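PDB 6XCQ: EreC, which probably hydrolyses the lactone ester of erythromycin and related macrolide antibiotics, an esterase activity that gives resistance to these drugs. Local coordinates for residues T32-L40 and A386-L396; G68-R79 and F343-M353. The protein carries 1 engineered substitution. All blocks are in the same frame, centred on the assembly; numbering follows the deposited sequence.

Interaction 1 (T32-L40 and A386-L396); sequences TWRTTRTLL and ACGTEDSCLTL
Ala386 lies over one face of the Trp33 indole: its CB sits 4.1 Å from the centroid of the five-membered ring in a CH-pi contact, and on the same side its carbonyl O comes 3.6 Å from Trp33 CH2. Cys387 SG approaches the six-membered ring obliquely, 3.4 Å from Trp33 CE3. With CG wedged between the backbone N and the carbonyl carbon (chi1 58°), the broad indole is held against the last turn of helix 379-387, where a small alanine lets it come close. At the other end Arg37 stretches out to Asp391, forming a salt bridge of 2.8 Å from NH1 to OD2, which is met on its anti side. The carboxylate stands 67° from the guanidinium plane, while a water links NH1 to Glu390 OE2 and Thr35 CG2 lies over the rim of one guanidinium face. Between these ends Leu394 N donates to Arg34 O at 2.8 Å and Thr36 N to Ser392 O at 2.9 Å; past the tryptophan, Leu396 N bonds to Thr32 O. The small Ser392 lets its CB pack against Thr36 CG2 and Leu39 CD2, and Glu49 takes the Thr36 hydroxyl. Outside this shell, the Cys387-Cys393 disulfide ties the helix end to strand 392-396, whose other edge bonds to strand 423-427. Strand 33-36 is an outermost strand of the mixed sheet, added antiparallel to 392-396, in an alpha/beta fold.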
loop_
_atom_site.group_PDB
_atom_site.type_symbol
_atom_site.label_atom_id
_atom_site.label_comp_id
_atom_site.label_asym_id
_atom_site.label_seq_id
_atom_site.Cartn_x
_atom_site.Cartn_y
_atom_site.Cartn_z
ATOM N N THR A 32 20.648 0.230 -20.637
ATOM C CA THR A 32 19.978 0.309 -19.345
ATOM C C THR A 32 18.594 0.946 -19.433
ATOM O O THR A 32 17.974 1.207 -18.395
ATOM C CB THR A 32 20.854 1.062 -18.345
ATOM O OG1 THR A 32 21.118 2.373 -18.840
ATOM C CG2 THR A 32 22.176 0.332 -18.158
ATOM N N TRP A 33 18.114 1.235 -20.639
ATOM C CA TRP A 33 16.781 1.765 -20.864
ATOM C C TRP A 33 16.132 0.981 -21.994
ATOM O O TRP A 33 16.807 0.287 -22.759
ATOM C CB TRP A 33 16.818 3.255 -21.209
ATOM C CG TRP A 33 17.647 3.557 -22.420
ATOM C CD1 TRP A 33 18.987 3.801 -22.452
ATOM C CD2 TRP A 33 17.190 3.643 -23.776
ATOM N NE1 TRP A 33 19.396 4.034 -23.745
ATOM C CE2 TRP A 33 18.309 3.946 -24.576
ATOM C CE3 TRP A 33 15.943 3.495 -24.391
ATOM C CZ2 TRP A 33 18.219 4.104 -25.962
ATOM C CZ3 TRP A 33 15.854 3.658 -25.771
ATOM C CH2 TRP A 33 16.984 3.955 -26.536
ATOM N N ARG A 34 14.809 1.098 -22.096
ATOM C CA ARG A 34 14.063 0.381 -23.120
ATOM C C ARG A 34 12.738 1.090 -23.367
ATOM O O ARG A 34 12.024 1.413 -22.418
ATOM C CB ARG A 34 13.827 -1.074 -22.701
ATOM C CG ARG A 34 13.008 -1.892 -23.690
ATOM C CD ARG A 34 13.763 -2.107 -24.995
ATOM N NE ARG A 34 13.358 -3.352 -25.643
ATOM C CZ ARG A 34 12.375 -3.449 -26.535
ATOM N NH1 ARG A 34 11.695 -2.369 -26.899
ATOM N NH2 ARG A 34 12.076 -4.630 -27.064
ATOM N N THR A 35 12.417 1.335 -24.633
ATOM C CA THR A 35 11.095 1.838 -24.983
ATOM C C THR A 35 10.116 0.673 -24.966
ATOM O O THR A 35 10.392 -0.386 -25.537
ATOM C CB THR A 35 11.114 2.490 -26.370
ATOM O OG1 THR A 35 11.909 3.677 -26.336
ATOM C CG2 THR A 35 9.711 2.855 -26.824
ATOM N N THR A 36 8.990 0.832 -24.277
ATOM C CA THR A 36 7.997 -0.240 -24.228
ATOM C C THR A 36 6.710 0.263 -24.857
ATOM O O THR A 36 6.037 1.139 -24.300
ATOM C CB THR A 36 7.760 -0.753 -22.808
ATOM O OG1 THR A 36 6.577 -1.565 -22.805
ATOM C CG2 THR A 36 7.614 0.385 -21.806
ATOM N N ARG A 37 6.372 -0.293 -26.018
ATOM C CA ARG A 37 5.154 0.105 -26.711
ATOM C C ARG A 37 3.918 -0.649 -26.229
ATOM O O ARG A 37 2.796 -0.198 -26.478
ATOM C CB ARG A 37 5.354 -0.074 -28.219
ATOM C CG ARG A 37 6.686 0.544 -28.625
ATOM C CD ARG A 37 6.821 0.907 -30.068
ATOM N NE ARG A 37 8.211 1.285 -30.307
ATOM C CZ ARG A 37 8.692 2.521 -30.169
ATOM N NH1 ARG A 37 7.890 3.530 -29.825
ATOM N NH2 ARG A 37 9.976 2.752 -30.399
ATOM N N THR A 38 4.086 -1.761 -25.525
ATOM C CA THR A 38 2.939 -2.551 -25.108
ATOM C C THR A 38 2.602 -2.382 -23.627
ATOM O O THR A 38 1.641 -3.000 -23.156
ATOM C CB THR A 38 3.162 -4.037 -25.440
ATOM O OG1 THR A 38 4.188 -4.599 -24.608
ATOM C CG2 THR A 38 3.563 -4.195 -26.915
ATOM N N LEU A 39 3.332 -1.527 -22.896
ATOM C CA LEU A 39 3.157 -1.456 -21.443
ATOM C C LEU A 39 1.717 -1.133 -21.058
ATOM O O LEU A 39 1.193 -1.676 -20.077
ATOM C CB LEU A 39 4.097 -0.416 -20.842
ATOM C CG LEU A 39 3.950 -0.163 -19.332
ATOM C CD1 LEU A 39 4.525 -1.315 -18.525
ATOM C CD2 LEU A 39 4.609 1.149 -18.925
ATOM N N LEU A 40 1.053 -0.263 -21.815
ATOM C CA LEU A 40 -0.298 0.137 -21.457
ATOM C C LEU A 40 -1.355 -0.752 -22.094
ATOM O O LEU A 40 -2.539 -0.404 -22.076
ATOM C CB LEU A 40 -0.529 1.602 -21.833
ATOM C CG LEU A 40 0.486 2.561 -21.198
ATOM C CD1 LEU A 40 0.294 3.970 -21.730
ATOM C CD2 LEU A 40 0.427 2.531 -19.665
ATOM N N ALA A 386 16.648 9.602 -22.865
ATOM C CA ALA A 386 16.952 8.215 -23.190
ATOM C C ALA A 386 15.967 7.667 -24.210
ATOM O O ALA A 386 16.348 7.286 -25.326
ATOM C CB ALA A 386 16.926 7.361 -21.917
ATOM N N CYS A 387 14.690 7.636 -23.830
ATOM C CA CYS A 387 13.642 6.966 -24.581
ATOM C C CYS A 387 12.888 7.879 -25.533
ATOM O O CYS A 387 12.244 7.372 -26.452
ATOM C CB CYS A 387 12.634 6.353 -23.609
ATOM S SG CYS A 387 13.123 4.783 -22.900
ATOM N N GLY A 388 12.933 9.202 -25.324
ATOM C CA GLY A 388 12.025 10.111 -25.994
ATOM C C GLY A 388 10.676 10.170 -25.288
ATOM O O GLY A 388 10.478 9.636 -24.189
ATOM N N THR A 389 9.724 10.837 -25.942
ATOM C CA THR A 389 8.405 11.074 -25.365
ATOM C C THR A 389 7.304 10.331 -26.102
ATOM O O THR A 389 6.126 10.572 -25.835
ATOM C CB THR A 389 8.076 12.570 -25.365
ATOM O OG1 THR A 389 7.959 13.033 -26.726
ATOM C CG2 THR A 389 9.153 13.359 -24.619
ATOM N N GLU A 390 7.652 9.450 -27.035
ATOM C CA GLU A 390 6.639 8.858 -27.905
ATOM C C GLU A 390 5.769 7.853 -27.154
ATOM O O GLU A 390 4.553 8.047 -27.013
ATOM C CB GLU A 390 7.327 8.210 -29.104
ATOM C CG GLU A 390 6.446 7.368 -29.968
ATOM C CD GLU A 390 6.775 7.571 -31.413
ATOM O OE1 GLU A 390 6.009 8.280 -32.087
ATOM O OE2 GLU A 390 7.819 7.060 -31.860
ATOM N N ASP A 391 6.368 6.761 -26.676
ATOM C CA ASP A 391 5.623 5.760 -25.906
ATOM C C ASP A 391 6.159 5.705 -24.472
ATOM O O ASP A 391 6.792 6.665 -24.023
ATOM C CB ASP A 391 5.714 4.386 -26.587
ATOM C CG ASP A 391 4.834 4.280 -27.834
ATOM O OD1 ASP A 391 3.668 4.726 -27.803
ATOM O OD2 ASP A 391 5.310 3.726 -28.846
ATOM N N SER A 392 5.937 4.599 -23.746
ATOM C CA SER A 392 6.453 4.483 -22.390
ATOM C C SER A 392 7.891 3.987 -22.373
ATOM O O SER A 392 8.426 3.496 -23.364
ATOM C CB SER A 392 5.609 3.533 -21.539
ATOM O OG SER A 392 4.253 3.896 -21.572
ATOM N N CYS A 393 8.490 4.036 -21.188
ATOM C CA CYS A 393 9.912 3.775 -21.059
ATOM C C CYS A 393 10.186 3.018 -19.764
ATOM O O CYS A 393 9.554 3.267 -18.739
ATOM C CB CYS A 393 10.692 5.093 -21.091
ATOM S SG CYS A 393 12.483 4.885 -20.968
ATOM N N LEU A 394 11.166 2.119 -19.812
ATOM C CA LEU A 394 11.611 1.366 -18.645
ATOM C C LEU A 394 13.124 1.497 -18.530
ATOM O O LEU A 394 13.837 1.220 -19.499
ATOM C CB LEU A 394 11.205 -0.102 -18.786
ATOM C CG LEU A 394 11.547 -1.138 -17.729
ATOM C CD1 LEU A 394 11.028 -0.703 -16.375
ATOM C CD2 LEU A 394 10.911 -2.445 -18.150
ATOM N N THR A 395 13.612 1.917 -17.356
ATOM C CA THR A 395 15.024 2.194 -17.149
ATOM C C THR A 395 15.477 1.654 -15.800
ATOM O O THR A 395 14.733 1.708 -14.816
ATOM C CB THR A 395 15.337 3.704 -17.242
ATOM O OG1 THR A 395 16.756 3.898 -17.259
ATOM C CG2 THR A 395 14.774 4.481 -16.067
ATOM N N LEU A 396 16.688 1.099 -15.770
ATOM C CA LEU A 396 17.341 0.814 -14.501
ATOM C C LEU A 396 17.919 2.105 -13.938
ATOM O O LEU A 396 18.035 3.110 -14.635
ATOM C CB LEU A 396 18.440 -0.230 -14.675
ATOM C CG LEU A 396 18.030 -1.475 -15.460
ATOM C CD1 LEU A 396 19.249 -2.355 -15.695
ATOM C CD2 LEU A 396 16.920 -2.264 -14.754
HETATM O O HOH W 1 3.163 3.105 -24.037
HETATM O O HOH W 2 9.773 5.549 -30.153
#

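Interaction 2 (G68-R79 and F343-M353); sequences GAHFVAEFSLAR and FTHLGSTVPEM
Phe75 slides its ring past Phe343, the two side chains running in opposite directions. Phe75 CE1 lies 3.7 Å from Phe343 CB, and CD1 of the helix residue reaches the edge of the Phe343 ring close to its plane. The same CE1 meets Thr344 O at 3.4 Å, the carbonyl lying at the ring edge, near its plane. With CG anti to the carbonyl carbon (chi1 -71°), the Phe75 side chain is directed to the strand, where its CZ meets the His345 ring. The Phe343 ring in turn rests on the helix: its CE2 is 3.5 Å from Ala78 CB and also touches the aliphatic CG of Arg79. A methyl at position 78 is small enough to admit this large ring. Gly68 lies against Phe343 and Thr344, where a CB would clash with Phe343 O.

Here helix 73-90, which joins the parallel strands 62-65 and 94-97 in a beta-alpha-beta crossover, packs on the sheet where strand 338-345 ends beside strand 62-65. The axes of helix segment 73-79 and strand segment 343-345 run at 138° to each other, and Val427 of strand 423-427 also touches Phe75.

Residues 69-72, before the helix, reach across to strand 349-354. Ala69 CB presses on Val350 CG2 at 3.4 Å, tighter than usual carbon contact, and Val72 CG2 meets Pro351 CD at 3.6 Å. Both partners are compact and apolar, as suits a buried seam. Pro351 O and His70 O accept hydrogen bonds from one water, 2.7 Å and 2.8 Å away, which joins the two backbones. Further out, Met353 crosses Phe71 at about a right angle, CG against the ring edge, while its CE comes to the edge of the His70 imidazole, whose ND1 bonds to Glu67.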
loop_
_atom_site.group_PDB
_atom_site.type_symbol
_atom_site.label_atom_id
_atom_site.label_comp_id
_atom_site.label_asym_id
_atom_site.label_seq_id
_atom_site.Cartn_x
_atom_site.Cartn_y
_atom_site.Cartn_z
ATOM N N GLY A 68 3.332 7.101 -9.234
ATOM C CA GLY A 68 3.756 8.426 -8.823
ATOM C C GLY A 68 2.630 9.270 -8.280
ATOM O O GLY A 68 2.885 10.287 -7.621
ATOM N N ALA A 69 1.389 8.868 -8.542
ATOM C CA ALA A 69 0.220 9.543 -8.002
ATOM C C ALA A 69 -0.906 8.535 -7.932
ATOM O O ALA A 69 -1.003 7.644 -8.780
ATOM C CB ALA A 69 -0.187 10.751 -8.861
ATOM N N HIS A 70 -1.734 8.654 -6.904
ATOM C CA HIS A 70 -2.888 7.779 -6.816
ATOM C C HIS A 70 -3.900 8.144 -7.900
ATOM O O HIS A 70 -3.899 9.263 -8.431
ATOM C CB HIS A 70 -3.550 7.891 -5.436
ATOM C CG HIS A 70 -2.742 7.307 -4.312
ATOM N ND1 HIS A 70 -2.136 6.071 -4.389
ATOM C CD2 HIS A 70 -2.470 7.781 -3.072
ATOM C CE1 HIS A 70 -1.523 5.809 -3.247
ATOM N NE2 HIS A 70 -1.718 6.828 -2.428
ATOM N N PHE A 71 -4.754 7.171 -8.241
ATOM C CA PHE A 71 -5.971 7.406 -9.028
ATOM C C PHE A 71 -5.686 7.712 -10.496
ATOM O O PHE A 71 -6.462 8.422 -11.143
ATOM C CB PHE A 71 -6.820 8.526 -8.415
ATOM C CG PHE A 71 -7.018 8.385 -6.920
ATOM C CD1 PHE A 71 -7.590 7.238 -6.393
ATOM C CD2 PHE A 71 -6.619 9.385 -6.053
ATOM C CE1 PHE A 71 -7.784 7.096 -5.014
ATOM C CE2 PHE A 71 -6.798 9.247 -4.671
ATOM C CZ PHE A 71 -7.380 8.099 -4.159
ATOM N N VAL A 72 -4.614 7.150 -11.050
ATOM C CA VAL A 72 -4.191 7.416 -12.425
ATOM C C VAL A 72 -4.473 6.187 -13.276
ATOM O O VAL A 72 -4.061 5.076 -12.926
ATOM C CB VAL A 72 -2.700 7.788 -12.488
ATOM C CG1 VAL A 72 -2.247 7.876 -13.924
ATOM C CG2 VAL A 72 -2.420 9.093 -11.741
ATOM N N ALA A 73 -5.158 6.389 -14.411
ATOM C CA ALA A 73 -5.539 5.268 -15.270
ATOM C C ALA A 73 -4.316 4.566 -15.843
ATOM O O ALA A 73 -4.252 3.331 -15.866
ATOM C CB ALA A 73 -6.440 5.758 -16.408
ATOM N N GLU A 74 -3.338 5.342 -16.337
ATOM C CA GLU A 74 -2.152 4.741 -16.940
ATOM C C GLU A 74 -1.355 3.920 -15.937
ATOM O O GLU A 74 -0.730 2.923 -16.310
ATOM C CB GLU A 74 -1.250 5.828 -17.544
ATOM C CG GLU A 74 -1.809 6.489 -18.803
ATOM C CD GLU A 74 -2.739 7.647 -18.498
ATOM O OE1 GLU A 74 -3.077 7.867 -17.311
ATOM O OE2 GLU A 74 -3.134 8.350 -19.446
ATOM N N PHE A 75 -1.358 4.314 -14.659
ATOM C CA PHE A 75 -0.600 3.535 -13.695
ATOM C C PHE A 75 -1.284 2.202 -13.408
ATOM O O PHE A 75 -0.597 1.199 -13.217
ATOM C CB PHE A 75 -0.362 4.348 -12.416
ATOM C CG PHE A 75 0.620 5.490 -12.602
ATOM C CD1 PHE A 75 1.627 5.407 -13.547
ATOM C CD2 PHE A 75 0.524 6.640 -11.841
ATOM C CE1 PHE A 75 2.534 6.447 -13.717
ATOM C CE2 PHE A 75 1.418 7.689 -12.011
ATOM C CZ PHE A 75 2.427 7.585 -12.942
ATOM N N SER A 76 -2.625 2.147 -13.434
ATOM C CA SER A 76 -3.281 0.846 -13.299
ATOM C C SER A 76 -2.973 -0.047 -14.491
ATOM O O SER A 76 -2.705 -1.243 -14.320
ATOM C CB SER A 76 -4.792 1.008 -13.119
ATOM O OG SER A 76 -5.078 1.633 -11.886
ATOM N N LEU A 77 -2.981 0.519 -15.698
ATOM C CA LEU A 77 -2.638 -0.262 -16.881
ATOM C C LEU A 77 -1.231 -0.842 -16.777
ATOM O O LEU A 77 -1.022 -2.036 -17.030
ATOM C CB LEU A 77 -2.768 0.604 -18.138
ATOM C CG LEU A 77 -4.195 0.748 -18.655
ATOM C CD1 LEU A 77 -4.263 1.793 -19.776
ATOM C CD2 LEU A 77 -4.741 -0.607 -19.128
ATOM N N ALA A 78 -0.248 -0.002 -16.428
ATOM C CA ALA A 78 1.129 -0.481 -16.330
ATOM C C ALA A 78 1.273 -1.516 -15.225
ATOM O O ALA A 78 2.054 -2.461 -15.358
ATOM C CB ALA A 78 2.099 0.680 -16.088
ATOM N N ARG A 79 0.544 -1.346 -14.119
ATOM C CA ARG A 79 0.607 -2.341 -13.049
ATOM C C ARG A 79 0.097 -3.691 -13.530
ATOM O O ARG A 79 0.709 -4.726 -13.251
ATOM C CB ARG A 79 -0.197 -1.882 -11.836
ATOM C CG ARG A 79 0.513 -0.854 -11.005
ATOM C CD ARG A 79 -0.348 -0.392 -9.860
ATOM N NE ARG A 79 0.485 0.186 -8.817
ATOM C CZ ARG A 79 0.022 0.694 -7.684
ATOM N NH1 ARG A 79 -1.284 0.706 -7.446
ATOM N NH2 ARG A 79 0.872 1.191 -6.793
ATOM N N PHE A 343 6.944 4.293 -10.624
ATOM C CA PHE A 343 6.199 4.674 -11.826
ATOM C C PHE A 343 6.103 6.189 -11.858
ATOM O O PHE A 343 5.671 6.794 -10.872
ATOM C CB PHE A 343 4.765 4.122 -11.837
ATOM C CG PHE A 343 4.639 2.661 -12.102
ATOM C CD1 PHE A 343 5.661 1.769 -11.789
ATOM C CD2 PHE A 343 3.450 2.158 -12.605
ATOM C CE1 PHE A 343 5.507 0.394 -12.007
ATOM C CE2 PHE A 343 3.294 0.791 -12.828
ATOM C CZ PHE A 343 4.327 -0.085 -12.530
ATOM N N THR A 344 6.451 6.805 -12.986
ATOM C CA THR A 344 6.241 8.239 -13.124
ATOM C C THR A 344 5.677 8.520 -14.522
ATOM O O THR A 344 5.287 7.602 -15.245
ATOM C CB THR A 344 7.527 9.014 -12.809
ATOM O OG1 THR A 344 7.210 10.412 -12.724
ATOM C CG2 THR A 344 8.600 8.771 -13.870
ATOM N N HIS A 345 5.596 9.798 -14.897
ATOM C CA HIS A 345 4.881 10.147 -16.122
ATOM C C HIS A 345 5.347 11.494 -16.642
ATOM O O HIS A 345 5.929 12.303 -15.913
ATOM C CB HIS A 345 3.361 10.193 -15.890
ATOM C CG HIS A 345 2.941 11.339 -15.028
ATOM N ND1 HIS A 345 2.587 12.571 -15.544
ATOM C CD2 HIS A 345 2.861 11.456 -13.678
ATOM C CE1 HIS A 345 2.290 13.392 -14.550
ATOM N NE2 HIS A 345 2.453 12.741 -13.405
ATOM N N LEU A 346 5.032 11.743 -17.916
ATOM C CA LEU A 346 5.408 12.971 -18.607
ATOM C C LEU A 346 4.225 13.903 -18.854
ATOM O O LEU A 346 4.359 14.868 -19.616
ATOM C CB LEU A 346 6.094 12.641 -19.942
ATOM C CG LEU A 346 7.309 11.721 -19.903
ATOM C CD1 LEU A 346 7.948 11.637 -21.285
ATOM C CD2 LEU A 346 8.341 12.209 -18.885
ATOM N N GLY A 347 3.083 13.661 -18.214
ATOM C CA GLY A 347 1.915 14.489 -18.450
ATOM C C GLY A 347 2.041 15.867 -17.829
ATOM O O GLY A 347 2.820 16.102 -16.907
ATOM N N SER A 348 1.249 16.810 -18.352
ATOM C CA SER A 348 1.291 18.168 -17.827
ATOM C C SER A 348 0.435 18.318 -16.582
ATOM O O SER A 348 0.648 19.252 -15.806
ATOM C CB SER A 348 0.833 19.178 -18.891
ATOM O OG SER A 348 -0.519 18.944 -19.239
ATOM N N THR A 349 -0.507 17.408 -16.366
ATOM C CA THR A 349 -1.377 17.432 -15.205
ATOM C C THR A 349 -1.354 16.068 -14.530
ATOM O O THR A 349 -0.895 15.069 -15.095
ATOM C CB THR A 349 -2.816 17.797 -15.592
ATOM O OG1 THR A 349 -3.340 16.779 -16.451
ATOM C CG2 THR A 349 -2.874 19.145 -16.331
ATOM N N VAL A 350 -1.887 16.030 -13.315
ATOM C CA VAL A 350 -1.929 14.806 -12.522
ATOM C C VAL A 350 -3.115 14.921 -11.570
ATOM O O VAL A 350 -3.452 16.039 -11.141
ATOM C CB VAL A 350 -0.588 14.599 -11.790
ATOM C CG1 VAL A 350 -0.376 15.657 -10.673
ATOM C CG2 VAL A 350 -0.455 13.211 -11.255
ATOM N N PRO A 351 -3.815 13.830 -11.261
ATOM C CA PRO A 351 -4.824 13.899 -10.197
ATOM C C PRO A 351 -4.140 14.151 -8.869
ATOM O O PRO A 351 -3.141 13.510 -8.531
ATOM C CB PRO A 351 -5.497 12.519 -10.235
ATOM C CG PRO A 351 -5.031 11.868 -11.490
ATOM C CD PRO A 351 -3.719 12.476 -11.835
ATOM N N GLU A 352 -4.666 15.098 -8.122
ATOM C CA GLU A 352 -4.122 15.434 -6.822
ATOM C C GLU A 352 -5.240 15.349 -5.793
ATOM O O GLU A 352 -6.420 15.502 -6.123
ATOM C CB GLU A 352 -3.496 16.840 -6.848
ATOM C CG GLU A 352 -2.892 17.323 -5.516
ATOM C CD GLU A 352 -1.759 16.442 -5.017
ATOM O OE1 GLU A 352 -2.058 15.341 -4.496
ATOM O OE2 GLU A 352 -0.574 16.857 -5.141
ATOM N N MET A 353 -4.866 15.081 -4.550
ATOM C CA MET A 353 -5.820 15.110 -3.457
ATOM C C MET A 353 -5.927 16.524 -2.907
ATOM O O MET A 353 -4.915 17.154 -2.588
ATOM C CB MET A 353 -5.409 14.119 -2.369
ATOM C CG MET A 353 -5.586 12.673 -2.833
ATOM S SD MET A 353 -4.866 11.464 -1.710
ATOM C CE MET A 353 -3.143 11.655 -2.137
HETATM O O HOH W 3 -3.454 11.441 -6.772
#

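Overall arrangement
Interactions 1 and 2 engage the same mixed sheet, with centres 16 Å apart. The pairing of 32-40 with 386-396 lies at the sheet's border, about 25 Å from the centre of the chain, whereas the contact of 68-79 with 343-353 is further in, about 15 Å from that centre. Strand 423-427 runs between strands 392-396 and 338-345 and so connects them. Just after strand 33-36, Leu39 and Leu40 pack against helix 73-90: Leu39 CD2 makes an apolar contact with Ala78 CB at 3.8 Å, and Leu40 CD2 lies 3.6 Å from Glu74 O. Ala78 thus touches both Phe343 and Leu39, bringing interaction 1 directly against interaction 2 through packing.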